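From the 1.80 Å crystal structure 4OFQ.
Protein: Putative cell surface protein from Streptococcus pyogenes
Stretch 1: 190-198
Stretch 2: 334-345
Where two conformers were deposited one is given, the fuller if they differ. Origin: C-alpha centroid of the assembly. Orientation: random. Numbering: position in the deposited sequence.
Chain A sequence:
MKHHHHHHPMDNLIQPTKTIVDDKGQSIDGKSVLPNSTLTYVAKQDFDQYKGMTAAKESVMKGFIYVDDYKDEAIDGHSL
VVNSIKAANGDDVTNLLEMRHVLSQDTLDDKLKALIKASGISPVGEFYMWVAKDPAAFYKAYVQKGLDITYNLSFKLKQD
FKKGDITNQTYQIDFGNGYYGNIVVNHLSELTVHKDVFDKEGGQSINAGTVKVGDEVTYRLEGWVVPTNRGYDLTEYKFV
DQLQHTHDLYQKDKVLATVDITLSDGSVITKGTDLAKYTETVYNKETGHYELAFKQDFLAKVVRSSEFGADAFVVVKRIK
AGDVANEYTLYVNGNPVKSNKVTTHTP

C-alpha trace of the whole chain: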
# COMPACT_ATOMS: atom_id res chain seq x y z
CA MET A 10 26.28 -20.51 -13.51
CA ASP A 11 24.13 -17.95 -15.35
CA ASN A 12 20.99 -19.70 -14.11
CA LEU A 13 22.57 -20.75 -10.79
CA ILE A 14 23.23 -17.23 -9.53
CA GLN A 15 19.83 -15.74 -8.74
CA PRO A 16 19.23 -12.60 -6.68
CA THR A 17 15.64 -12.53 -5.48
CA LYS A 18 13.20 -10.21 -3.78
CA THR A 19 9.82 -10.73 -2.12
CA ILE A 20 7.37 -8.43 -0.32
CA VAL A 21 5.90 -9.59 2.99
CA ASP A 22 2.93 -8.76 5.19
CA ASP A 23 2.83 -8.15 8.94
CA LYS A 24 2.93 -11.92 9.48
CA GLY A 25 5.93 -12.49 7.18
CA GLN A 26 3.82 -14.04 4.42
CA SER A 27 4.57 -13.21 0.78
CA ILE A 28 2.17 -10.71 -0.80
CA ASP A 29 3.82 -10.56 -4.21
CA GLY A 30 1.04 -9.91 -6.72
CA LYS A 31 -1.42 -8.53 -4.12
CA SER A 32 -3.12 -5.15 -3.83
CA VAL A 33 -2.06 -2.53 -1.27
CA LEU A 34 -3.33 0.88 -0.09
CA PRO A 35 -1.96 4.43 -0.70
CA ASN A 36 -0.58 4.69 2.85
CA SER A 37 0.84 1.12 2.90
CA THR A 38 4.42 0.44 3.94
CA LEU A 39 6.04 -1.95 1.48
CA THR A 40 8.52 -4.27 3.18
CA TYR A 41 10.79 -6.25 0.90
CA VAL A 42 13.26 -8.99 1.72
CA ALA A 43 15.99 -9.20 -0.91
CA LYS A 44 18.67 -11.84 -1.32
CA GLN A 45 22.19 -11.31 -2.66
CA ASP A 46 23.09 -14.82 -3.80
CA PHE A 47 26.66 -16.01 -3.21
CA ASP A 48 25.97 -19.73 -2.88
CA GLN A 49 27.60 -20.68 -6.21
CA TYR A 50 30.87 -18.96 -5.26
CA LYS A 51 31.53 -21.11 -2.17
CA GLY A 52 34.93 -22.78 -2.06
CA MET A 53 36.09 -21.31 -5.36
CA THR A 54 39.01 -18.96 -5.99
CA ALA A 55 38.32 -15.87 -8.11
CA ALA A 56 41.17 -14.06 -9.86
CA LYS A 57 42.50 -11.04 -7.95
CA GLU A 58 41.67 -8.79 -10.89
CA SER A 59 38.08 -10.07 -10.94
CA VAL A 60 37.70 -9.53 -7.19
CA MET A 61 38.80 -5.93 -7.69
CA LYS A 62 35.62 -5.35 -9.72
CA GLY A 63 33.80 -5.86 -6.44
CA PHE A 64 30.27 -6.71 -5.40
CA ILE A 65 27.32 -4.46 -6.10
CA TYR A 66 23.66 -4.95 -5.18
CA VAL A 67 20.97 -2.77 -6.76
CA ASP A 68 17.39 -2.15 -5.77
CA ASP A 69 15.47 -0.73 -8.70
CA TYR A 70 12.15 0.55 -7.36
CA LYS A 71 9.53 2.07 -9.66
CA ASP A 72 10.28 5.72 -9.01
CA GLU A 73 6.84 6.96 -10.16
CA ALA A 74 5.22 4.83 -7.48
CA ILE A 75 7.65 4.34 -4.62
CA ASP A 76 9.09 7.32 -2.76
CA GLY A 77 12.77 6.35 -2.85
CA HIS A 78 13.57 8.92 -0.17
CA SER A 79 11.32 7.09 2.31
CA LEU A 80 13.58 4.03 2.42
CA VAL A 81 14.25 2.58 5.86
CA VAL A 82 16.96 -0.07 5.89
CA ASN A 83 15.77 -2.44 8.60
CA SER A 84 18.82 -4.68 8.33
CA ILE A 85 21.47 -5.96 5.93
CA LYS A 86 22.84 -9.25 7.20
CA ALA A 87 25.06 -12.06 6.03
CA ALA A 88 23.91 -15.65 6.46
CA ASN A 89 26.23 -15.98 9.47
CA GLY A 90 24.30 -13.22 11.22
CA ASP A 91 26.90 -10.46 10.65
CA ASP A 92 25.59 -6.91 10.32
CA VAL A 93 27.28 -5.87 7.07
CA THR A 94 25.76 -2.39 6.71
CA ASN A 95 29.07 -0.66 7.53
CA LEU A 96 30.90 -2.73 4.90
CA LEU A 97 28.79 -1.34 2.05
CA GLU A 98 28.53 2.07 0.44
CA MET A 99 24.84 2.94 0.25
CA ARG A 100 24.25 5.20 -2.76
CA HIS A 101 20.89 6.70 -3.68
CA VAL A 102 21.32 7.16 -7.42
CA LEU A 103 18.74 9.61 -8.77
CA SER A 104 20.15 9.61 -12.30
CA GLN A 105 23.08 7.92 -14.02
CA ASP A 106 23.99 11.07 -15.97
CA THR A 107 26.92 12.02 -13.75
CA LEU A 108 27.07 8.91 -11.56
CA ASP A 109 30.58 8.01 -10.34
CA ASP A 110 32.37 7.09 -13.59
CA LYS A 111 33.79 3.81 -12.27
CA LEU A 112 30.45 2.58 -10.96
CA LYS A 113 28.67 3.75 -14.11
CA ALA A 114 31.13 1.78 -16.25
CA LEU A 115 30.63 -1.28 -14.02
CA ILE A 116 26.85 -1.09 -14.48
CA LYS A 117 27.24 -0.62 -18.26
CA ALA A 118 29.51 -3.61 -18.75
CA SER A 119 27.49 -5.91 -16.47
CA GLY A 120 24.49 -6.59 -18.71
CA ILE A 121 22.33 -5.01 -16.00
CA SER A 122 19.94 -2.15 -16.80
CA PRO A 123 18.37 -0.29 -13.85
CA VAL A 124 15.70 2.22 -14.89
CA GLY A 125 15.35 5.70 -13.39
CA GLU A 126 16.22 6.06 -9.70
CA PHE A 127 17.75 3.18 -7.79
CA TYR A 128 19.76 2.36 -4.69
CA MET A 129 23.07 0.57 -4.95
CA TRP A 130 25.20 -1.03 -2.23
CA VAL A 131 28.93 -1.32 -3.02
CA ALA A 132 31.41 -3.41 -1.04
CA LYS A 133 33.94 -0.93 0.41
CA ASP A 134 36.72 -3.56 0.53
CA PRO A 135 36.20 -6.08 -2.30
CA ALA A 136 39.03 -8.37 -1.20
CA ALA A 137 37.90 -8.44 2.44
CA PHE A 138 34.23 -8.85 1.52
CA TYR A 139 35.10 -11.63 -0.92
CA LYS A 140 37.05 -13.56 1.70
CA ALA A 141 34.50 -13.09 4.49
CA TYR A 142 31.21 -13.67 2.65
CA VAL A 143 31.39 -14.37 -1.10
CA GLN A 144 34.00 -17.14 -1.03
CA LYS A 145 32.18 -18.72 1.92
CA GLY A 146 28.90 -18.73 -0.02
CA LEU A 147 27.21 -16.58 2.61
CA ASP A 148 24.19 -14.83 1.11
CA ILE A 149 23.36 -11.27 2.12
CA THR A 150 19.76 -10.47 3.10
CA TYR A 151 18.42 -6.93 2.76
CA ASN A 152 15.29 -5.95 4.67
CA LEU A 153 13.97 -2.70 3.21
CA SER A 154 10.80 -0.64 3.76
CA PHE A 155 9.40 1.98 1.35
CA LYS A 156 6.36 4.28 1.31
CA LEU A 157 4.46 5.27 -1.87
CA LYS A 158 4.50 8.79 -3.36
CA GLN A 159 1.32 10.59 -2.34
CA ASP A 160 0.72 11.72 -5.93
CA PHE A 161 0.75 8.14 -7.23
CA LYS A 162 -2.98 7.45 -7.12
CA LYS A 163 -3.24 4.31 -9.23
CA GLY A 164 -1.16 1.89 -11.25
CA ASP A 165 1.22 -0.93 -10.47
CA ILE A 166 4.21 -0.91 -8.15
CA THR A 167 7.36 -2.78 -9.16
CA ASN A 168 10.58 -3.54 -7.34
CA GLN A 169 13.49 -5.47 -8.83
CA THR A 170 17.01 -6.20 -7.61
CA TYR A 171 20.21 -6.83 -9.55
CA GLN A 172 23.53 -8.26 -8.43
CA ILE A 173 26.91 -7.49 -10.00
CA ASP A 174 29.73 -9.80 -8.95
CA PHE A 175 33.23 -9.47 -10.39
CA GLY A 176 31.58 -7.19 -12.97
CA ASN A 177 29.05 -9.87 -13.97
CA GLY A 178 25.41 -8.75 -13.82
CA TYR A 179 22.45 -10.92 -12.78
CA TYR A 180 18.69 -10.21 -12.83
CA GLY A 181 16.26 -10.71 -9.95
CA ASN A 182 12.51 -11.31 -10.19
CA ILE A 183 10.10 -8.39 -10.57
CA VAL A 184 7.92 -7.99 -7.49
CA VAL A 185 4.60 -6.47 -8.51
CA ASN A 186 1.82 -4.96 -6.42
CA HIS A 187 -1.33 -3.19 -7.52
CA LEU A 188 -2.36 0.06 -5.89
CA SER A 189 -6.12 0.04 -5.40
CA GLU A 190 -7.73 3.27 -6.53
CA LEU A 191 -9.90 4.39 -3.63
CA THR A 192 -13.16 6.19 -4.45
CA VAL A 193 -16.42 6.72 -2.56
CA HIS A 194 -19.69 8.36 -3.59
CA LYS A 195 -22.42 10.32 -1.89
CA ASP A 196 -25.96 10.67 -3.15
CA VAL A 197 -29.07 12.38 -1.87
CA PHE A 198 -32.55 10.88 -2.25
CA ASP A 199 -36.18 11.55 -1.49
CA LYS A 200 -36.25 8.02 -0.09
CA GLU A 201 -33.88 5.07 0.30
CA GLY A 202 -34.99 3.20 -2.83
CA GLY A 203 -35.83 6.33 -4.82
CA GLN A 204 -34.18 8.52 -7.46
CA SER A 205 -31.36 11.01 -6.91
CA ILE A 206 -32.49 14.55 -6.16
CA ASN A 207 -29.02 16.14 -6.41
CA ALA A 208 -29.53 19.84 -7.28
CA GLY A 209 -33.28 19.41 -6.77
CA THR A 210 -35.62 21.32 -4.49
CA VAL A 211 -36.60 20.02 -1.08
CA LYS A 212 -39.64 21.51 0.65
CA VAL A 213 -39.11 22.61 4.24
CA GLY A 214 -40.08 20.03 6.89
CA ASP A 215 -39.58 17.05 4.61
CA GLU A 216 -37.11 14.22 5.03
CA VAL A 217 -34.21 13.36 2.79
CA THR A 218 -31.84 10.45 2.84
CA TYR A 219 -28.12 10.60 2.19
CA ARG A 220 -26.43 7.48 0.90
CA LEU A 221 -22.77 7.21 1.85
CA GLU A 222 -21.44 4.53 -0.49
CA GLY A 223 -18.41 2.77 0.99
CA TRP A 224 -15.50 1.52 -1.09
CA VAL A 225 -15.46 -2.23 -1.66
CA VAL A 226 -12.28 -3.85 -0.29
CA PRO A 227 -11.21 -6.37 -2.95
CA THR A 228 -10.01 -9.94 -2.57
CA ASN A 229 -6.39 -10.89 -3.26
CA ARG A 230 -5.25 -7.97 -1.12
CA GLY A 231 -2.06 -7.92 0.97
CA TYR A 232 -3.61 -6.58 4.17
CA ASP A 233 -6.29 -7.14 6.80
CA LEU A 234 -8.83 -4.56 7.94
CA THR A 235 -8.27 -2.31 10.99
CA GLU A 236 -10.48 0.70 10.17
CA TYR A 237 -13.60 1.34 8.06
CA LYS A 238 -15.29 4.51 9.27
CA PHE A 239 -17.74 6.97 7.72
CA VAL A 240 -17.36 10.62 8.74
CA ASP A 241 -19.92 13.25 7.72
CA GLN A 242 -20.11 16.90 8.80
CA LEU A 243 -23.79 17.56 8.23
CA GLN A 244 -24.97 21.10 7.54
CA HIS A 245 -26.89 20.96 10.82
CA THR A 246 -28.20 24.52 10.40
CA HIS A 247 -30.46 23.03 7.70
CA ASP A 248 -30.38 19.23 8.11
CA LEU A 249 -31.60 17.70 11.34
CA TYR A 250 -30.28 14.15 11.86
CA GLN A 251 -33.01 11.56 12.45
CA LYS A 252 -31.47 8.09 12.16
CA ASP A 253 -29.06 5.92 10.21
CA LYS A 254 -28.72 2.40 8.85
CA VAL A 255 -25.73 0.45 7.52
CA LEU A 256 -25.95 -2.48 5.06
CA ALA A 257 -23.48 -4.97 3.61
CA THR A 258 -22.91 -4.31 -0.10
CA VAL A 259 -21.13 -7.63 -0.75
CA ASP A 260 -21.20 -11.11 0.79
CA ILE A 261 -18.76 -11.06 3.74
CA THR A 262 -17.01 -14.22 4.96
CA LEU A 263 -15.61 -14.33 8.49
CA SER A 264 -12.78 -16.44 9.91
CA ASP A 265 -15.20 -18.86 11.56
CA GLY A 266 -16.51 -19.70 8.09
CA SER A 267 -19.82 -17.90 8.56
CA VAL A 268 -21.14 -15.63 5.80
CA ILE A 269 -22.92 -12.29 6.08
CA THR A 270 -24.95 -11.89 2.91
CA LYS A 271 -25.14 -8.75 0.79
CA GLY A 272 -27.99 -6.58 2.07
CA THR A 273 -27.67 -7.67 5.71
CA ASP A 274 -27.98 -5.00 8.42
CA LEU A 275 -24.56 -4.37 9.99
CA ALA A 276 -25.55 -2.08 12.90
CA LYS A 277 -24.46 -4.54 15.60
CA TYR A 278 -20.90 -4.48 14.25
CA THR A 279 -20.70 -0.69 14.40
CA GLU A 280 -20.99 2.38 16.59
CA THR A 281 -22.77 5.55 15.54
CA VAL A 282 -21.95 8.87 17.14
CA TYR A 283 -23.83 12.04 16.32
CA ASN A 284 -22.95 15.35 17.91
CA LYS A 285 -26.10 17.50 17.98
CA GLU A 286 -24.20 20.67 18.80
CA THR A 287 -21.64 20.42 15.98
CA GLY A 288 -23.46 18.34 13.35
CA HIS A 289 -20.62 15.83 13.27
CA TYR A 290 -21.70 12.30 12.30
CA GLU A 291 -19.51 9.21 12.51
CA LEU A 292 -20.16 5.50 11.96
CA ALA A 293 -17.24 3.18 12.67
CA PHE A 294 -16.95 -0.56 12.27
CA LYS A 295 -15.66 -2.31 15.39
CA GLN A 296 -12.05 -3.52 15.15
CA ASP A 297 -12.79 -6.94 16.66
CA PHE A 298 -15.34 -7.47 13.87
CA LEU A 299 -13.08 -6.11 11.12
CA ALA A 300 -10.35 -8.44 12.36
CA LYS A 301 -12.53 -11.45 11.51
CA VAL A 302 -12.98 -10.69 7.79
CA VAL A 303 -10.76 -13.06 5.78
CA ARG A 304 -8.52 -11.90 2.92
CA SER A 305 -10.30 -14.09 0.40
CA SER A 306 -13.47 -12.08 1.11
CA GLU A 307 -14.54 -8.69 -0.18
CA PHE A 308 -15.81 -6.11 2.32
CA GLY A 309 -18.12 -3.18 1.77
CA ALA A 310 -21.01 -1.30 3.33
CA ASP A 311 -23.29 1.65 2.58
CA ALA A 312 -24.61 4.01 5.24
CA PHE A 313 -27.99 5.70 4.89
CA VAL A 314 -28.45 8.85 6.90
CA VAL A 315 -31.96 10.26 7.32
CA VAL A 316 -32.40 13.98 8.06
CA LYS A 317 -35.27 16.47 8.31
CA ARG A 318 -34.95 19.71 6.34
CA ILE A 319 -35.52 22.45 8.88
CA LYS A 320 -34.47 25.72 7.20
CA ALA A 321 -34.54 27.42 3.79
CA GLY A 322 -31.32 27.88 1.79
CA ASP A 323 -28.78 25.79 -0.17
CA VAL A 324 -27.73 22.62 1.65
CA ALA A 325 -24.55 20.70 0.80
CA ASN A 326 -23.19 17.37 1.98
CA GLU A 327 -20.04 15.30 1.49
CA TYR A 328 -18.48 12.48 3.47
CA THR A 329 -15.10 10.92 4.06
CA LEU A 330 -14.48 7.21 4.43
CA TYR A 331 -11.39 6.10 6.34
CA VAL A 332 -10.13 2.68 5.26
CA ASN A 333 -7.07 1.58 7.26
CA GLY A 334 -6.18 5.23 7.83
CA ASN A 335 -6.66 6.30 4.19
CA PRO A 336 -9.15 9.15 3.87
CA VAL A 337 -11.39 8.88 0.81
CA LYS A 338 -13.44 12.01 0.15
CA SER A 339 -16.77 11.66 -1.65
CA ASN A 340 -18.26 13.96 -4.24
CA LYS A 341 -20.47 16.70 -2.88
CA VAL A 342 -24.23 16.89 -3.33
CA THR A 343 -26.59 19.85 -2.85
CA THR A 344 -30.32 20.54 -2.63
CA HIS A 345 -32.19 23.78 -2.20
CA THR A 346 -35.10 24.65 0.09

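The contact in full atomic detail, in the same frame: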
# COMPACT_ATOMS: atom_id res chain seq x y z
N GLU A 190 -7.27 1.89 -6.46
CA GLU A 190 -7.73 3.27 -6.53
C GLU A 190 -8.95 3.37 -5.64
O GLU A 190 -9.96 2.70 -5.88
CB GLU A 190 -8.07 3.68 -7.95
CG GLU A 190 -8.50 5.14 -8.05
CD GLU A 190 -8.80 5.56 -9.47
OE1 GLU A 190 -8.39 4.84 -10.40
OE2 GLU A 190 -9.45 6.62 -9.65
N LEU A 191 -8.85 4.21 -4.62
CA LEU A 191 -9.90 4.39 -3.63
C LEU A 191 -10.85 5.49 -4.09
O LEU A 191 -10.42 6.61 -4.35
CB LEU A 191 -9.29 4.80 -2.29
CG LEU A 191 -8.14 3.93 -1.80
CD1 LEU A 191 -7.60 4.46 -0.47
CD2 LEU A 191 -8.62 2.49 -1.66
N THR A 192 -12.14 5.17 -4.18
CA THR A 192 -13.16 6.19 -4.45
C THR A 192 -14.40 5.88 -3.62
O THR A 192 -14.70 4.71 -3.34
CB THR A 192 -13.54 6.29 -5.97
OG1 THR A 192 -14.28 5.13 -6.36
CG2 THR A 192 -12.32 6.42 -6.87
N VAL A 193 -15.11 6.92 -3.19
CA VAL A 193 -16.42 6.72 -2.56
C VAL A 193 -17.39 7.74 -3.15
O VAL A 193 -16.97 8.74 -3.72
CB VAL A 193 -16.37 6.86 -1.02
CG1 VAL A 193 -15.60 5.68 -0.40
CG2 VAL A 193 -15.75 8.19 -0.62
N HIS A 194 -18.68 7.48 -3.00
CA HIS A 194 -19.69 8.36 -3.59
C HIS A 194 -20.78 8.70 -2.59
O HIS A 194 -21.14 7.89 -1.73
CB HIS A 194 -20.28 7.72 -4.85
CG HIS A 194 -19.27 7.42 -5.91
ND1 HIS A 194 -18.57 6.24 -5.96
CD2 HIS A 194 -18.83 8.17 -6.95
CE1 HIS A 194 -17.74 6.26 -6.99
NE2 HIS A 194 -17.88 7.43 -7.61
N LYS A 195 -21.31 9.91 -2.71
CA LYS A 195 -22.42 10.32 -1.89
C LYS A 195 -23.58 10.65 -2.78
O LYS A 195 -23.40 11.27 -3.82
CB LYS A 195 -22.07 11.55 -1.05
CG LYS A 195 -23.25 12.01 -0.20
CD LYS A 195 -22.82 12.96 0.93
CE LYS A 195 -24.00 13.29 1.82
NZ LYS A 195 -23.57 14.03 3.03
N ASP A 196 -24.79 10.21 -2.41
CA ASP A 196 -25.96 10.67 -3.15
C ASP A 196 -27.00 11.15 -2.17
O ASP A 196 -26.91 10.89 -0.95
CB ASP A 196 -26.50 9.60 -4.09
CG ASP A 196 -27.04 10.19 -5.39
OD1 ASP A 196 -27.47 11.39 -5.41
OD2 ASP A 196 -27.02 9.45 -6.40
N VAL A 197 -27.97 11.89 -2.69
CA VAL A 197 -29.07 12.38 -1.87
C VAL A 197 -30.39 11.99 -2.55
O VAL A 197 -30.57 12.19 -3.75
CB VAL A 197 -28.98 13.91 -1.59
CG1 VAL A 197 -28.95 14.71 -2.90
CG2 VAL A 197 -30.13 14.35 -0.71
N PHE A 198 -31.29 11.41 -1.76
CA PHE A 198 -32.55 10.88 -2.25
C PHE A 198 -33.73 11.40 -1.48
O PHE A 198 -33.60 11.84 -0.33
CB PHE A 198 -32.56 9.36 -2.09
CG PHE A 198 -31.49 8.65 -2.83
CD1 PHE A 198 -31.57 8.47 -4.20
CD2 PHE A 198 -30.39 8.13 -2.17
CE1 PHE A 198 -30.58 7.81 -4.90
CE2 PHE A 198 -29.41 7.45 -2.86
CZ PHE A 198 -29.50 7.30 -4.23
N GLY A 334 -6.87 3.96 7.73
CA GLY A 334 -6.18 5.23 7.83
C GLY A 334 -6.14 6.07 6.56
O GLY A 334 -5.66 7.21 6.61
N ASN A 335 -6.62 5.53 5.44
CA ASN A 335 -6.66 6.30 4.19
C ASN A 335 -7.97 7.06 4.09
O ASN A 335 -9.03 6.45 4.08
CB ASN A 335 -6.55 5.38 2.97
CG ASN A 335 -5.24 4.61 2.93
OD1 ASN A 335 -4.23 5.10 2.43
ND2 ASN A 335 -5.26 3.39 3.45
N PRO A 336 -7.90 8.40 4.04
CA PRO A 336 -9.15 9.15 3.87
C PRO A 336 -9.58 9.16 2.41
O PRO A 336 -8.74 9.43 1.54
CB PRO A 336 -8.77 10.57 4.32
CG PRO A 336 -7.30 10.66 4.08
CD PRO A 336 -6.74 9.27 4.28
N VAL A 337 -10.85 8.87 2.16
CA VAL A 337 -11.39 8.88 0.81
C VAL A 337 -12.56 9.86 0.83
O VAL A 337 -13.58 9.61 1.49
CB VAL A 337 -11.87 7.47 0.37
CG1 VAL A 337 -12.04 7.40 -1.14
CG2 VAL A 337 -10.86 6.39 0.82
N LYS A 338 -12.40 10.99 0.14
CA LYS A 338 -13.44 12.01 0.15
C LYS A 338 -14.45 11.80 -0.98
O LYS A 338 -14.06 11.62 -2.13
CB LYS A 338 -12.82 13.40 0.06
CG LYS A 338 -13.85 14.52 0.03
CD LYS A 338 -13.19 15.88 -0.12
CE LYS A 338 -12.36 16.23 1.10
NZ LYS A 338 -11.73 17.57 0.96
N SER A 339 -15.74 11.85 -0.65
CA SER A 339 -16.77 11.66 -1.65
C SER A 339 -16.96 12.92 -2.48
O SER A 339 -16.46 14.00 -2.14
CB SER A 339 -18.11 11.32 -0.97
OG SER A 339 -18.65 12.47 -0.32
N ASN A 340 -17.71 12.79 -3.57
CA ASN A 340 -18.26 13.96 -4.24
C ASN A 340 -19.15 14.71 -3.27
O ASN A 340 -19.57 14.16 -2.24
CB ASN A 340 -19.12 13.53 -5.42
CG ASN A 340 -20.22 12.57 -5.01
OD1 ASN A 340 -19.95 11.40 -4.73
ND2 ASN A 340 -21.46 13.05 -4.97
N LYS A 341 -19.43 15.97 -3.59
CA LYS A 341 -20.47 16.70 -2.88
C LYS A 341 -21.82 16.48 -3.55
O LYS A 341 -21.88 16.11 -4.73
CB LYS A 341 -20.16 18.20 -2.87
CG LYS A 341 -19.07 18.63 -1.87
CD LYS A 341 -19.67 19.54 -0.77
CE LYS A 341 -18.57 20.16 0.11
NZ LYS A 341 -19.12 21.15 1.11
N VAL A 342 -22.89 16.72 -2.79
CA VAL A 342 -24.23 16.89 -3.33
C VAL A 342 -24.83 18.16 -2.75
O VAL A 342 -24.36 18.64 -1.73
CB VAL A 342 -25.16 15.70 -2.99
CG1 VAL A 342 -24.64 14.41 -3.63
CG2 VAL A 342 -25.25 15.53 -1.48
N THR A 343 -25.85 18.71 -3.41
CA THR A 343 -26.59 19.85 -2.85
C THR A 343 -28.08 19.68 -3.14
O THR A 343 -28.47 18.97 -4.07
CB THR A 343 -26.15 21.25 -3.41
OG1 THR A 343 -26.64 21.42 -4.75
CG2 THR A 343 -24.62 21.45 -3.36
N THR A 344 -28.91 20.31 -2.31
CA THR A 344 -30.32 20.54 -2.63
C THR A 344 -30.69 21.92 -2.12
O THR A 344 -29.98 22.50 -1.28
CB THR A 344 -31.27 19.55 -1.93
OG1 THR A 344 -31.04 19.59 -0.51
CG2 THR A 344 -31.06 18.11 -2.46
N HIS A 345 -31.78 22.45 -2.63
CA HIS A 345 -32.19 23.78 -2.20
C HIS A 345 -33.58 23.75 -1.58
O HIS A 345 -34.46 23.00 -2.03
CB HIS A 345 -32.17 24.76 -3.36
CG HIS A 345 -32.16 26.19 -2.93
ND1 HIS A 345 -30.99 26.86 -2.62
CD2 HIS A 345 -33.17 27.06 -2.70
CE1 HIS A 345 -31.29 28.09 -2.25
NE2 HIS A 345 -32.60 28.24 -2.29
O HOH W 1 -13.73 9.54 -3.94

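The strongest polar link between the two stretches is made by one side chain, that of Asn340. Its carboxamide bonds to both backbone polar groups of Lys195. The amide N of Lys195 donates to OD1 of Asn340 at 2.9 Å. In return, ND2 of Asn340 donates to the carbonyl O of Lys195, also at 2.9 Å. Both bonds are nearly straight, with angles at the hydrogen of 166°. An amide side chain suits this role because it carries an acceptor and a donor side by side, and so can satisfy the N and O of one residue as a neighbouring strand would.

The CA-to-CB bond of Asn340 points sideways, and its p rotamer at chi1 brings the amide close to Lys195. ND2 of Asn340 also donates to the carbonyl O of Lys341 at 3.1 Å, so both of its hydrogens are used. Ser339 OG donates to the carbonyl O of Asn340 at 2.7 Å, a second tie within stretch 2.

A water makes the next link. The O atom of water 1 accepts from Val193 N at 3.1 Å and donates to Lys338 O at 2.8 Å. It thus bridges two backbone groups that do not bond to each other directly. Close by, the CA of Ser339 approaches Val193 O at 3.6 Å in a CA-H...O contact, a weaker interaction of the backbone. His194 and Ser339 lie here, with their CA atoms 4.8 Å apart.

The two strands run in the same general direction. Strand 194-198 and strand 342-345 differ by 19° between their N-to-C directions, and their axes come within 7.2 Å. The CA of Thr192 is 6.2 Å from the CA of Val337, and the CA of Asp196 is 6.5 Å from the CA of Val342. The backbones are therefore closest in the middle and wider at these two pairs. No direct backbone-to-backbone hydrogen bond joins the stretches; the Asn340 amide and the water serve as links instead.

Side chains fill the wider parts. In stretch 1, Leu191, Val193, Lys195 and Val197 point toward stretch 2, while Thr192, His194 and Asp196 point away. This is the alternation expected of an extended chain.

Val337 meets two of the inward residues. Its CG2 lies 3.8 Å from Leu191 CB, and its CG1 lies 3.8 Å from Val193 CG2. Leu191 also reaches Asn335, with CD1 3.7 Å from Asn335 CB.

Val342 forms the second apolar centre. Its CG1 packs 3.4 Å from the carbonyl O of Lys195, and its CB sits 3.9 Å from Val197 CG1. The same CG1 of Val197 is 4.0 Å from Thr344 CG2, which extends the packing along the strand. Lys195 begins toward stretch 2, with CB 3.6 Å from Ser339 OG, but its end leads away and is bonded covalently to a group elsewhere in the structure. Together the two stretches bury 623 Å², summed over both sides.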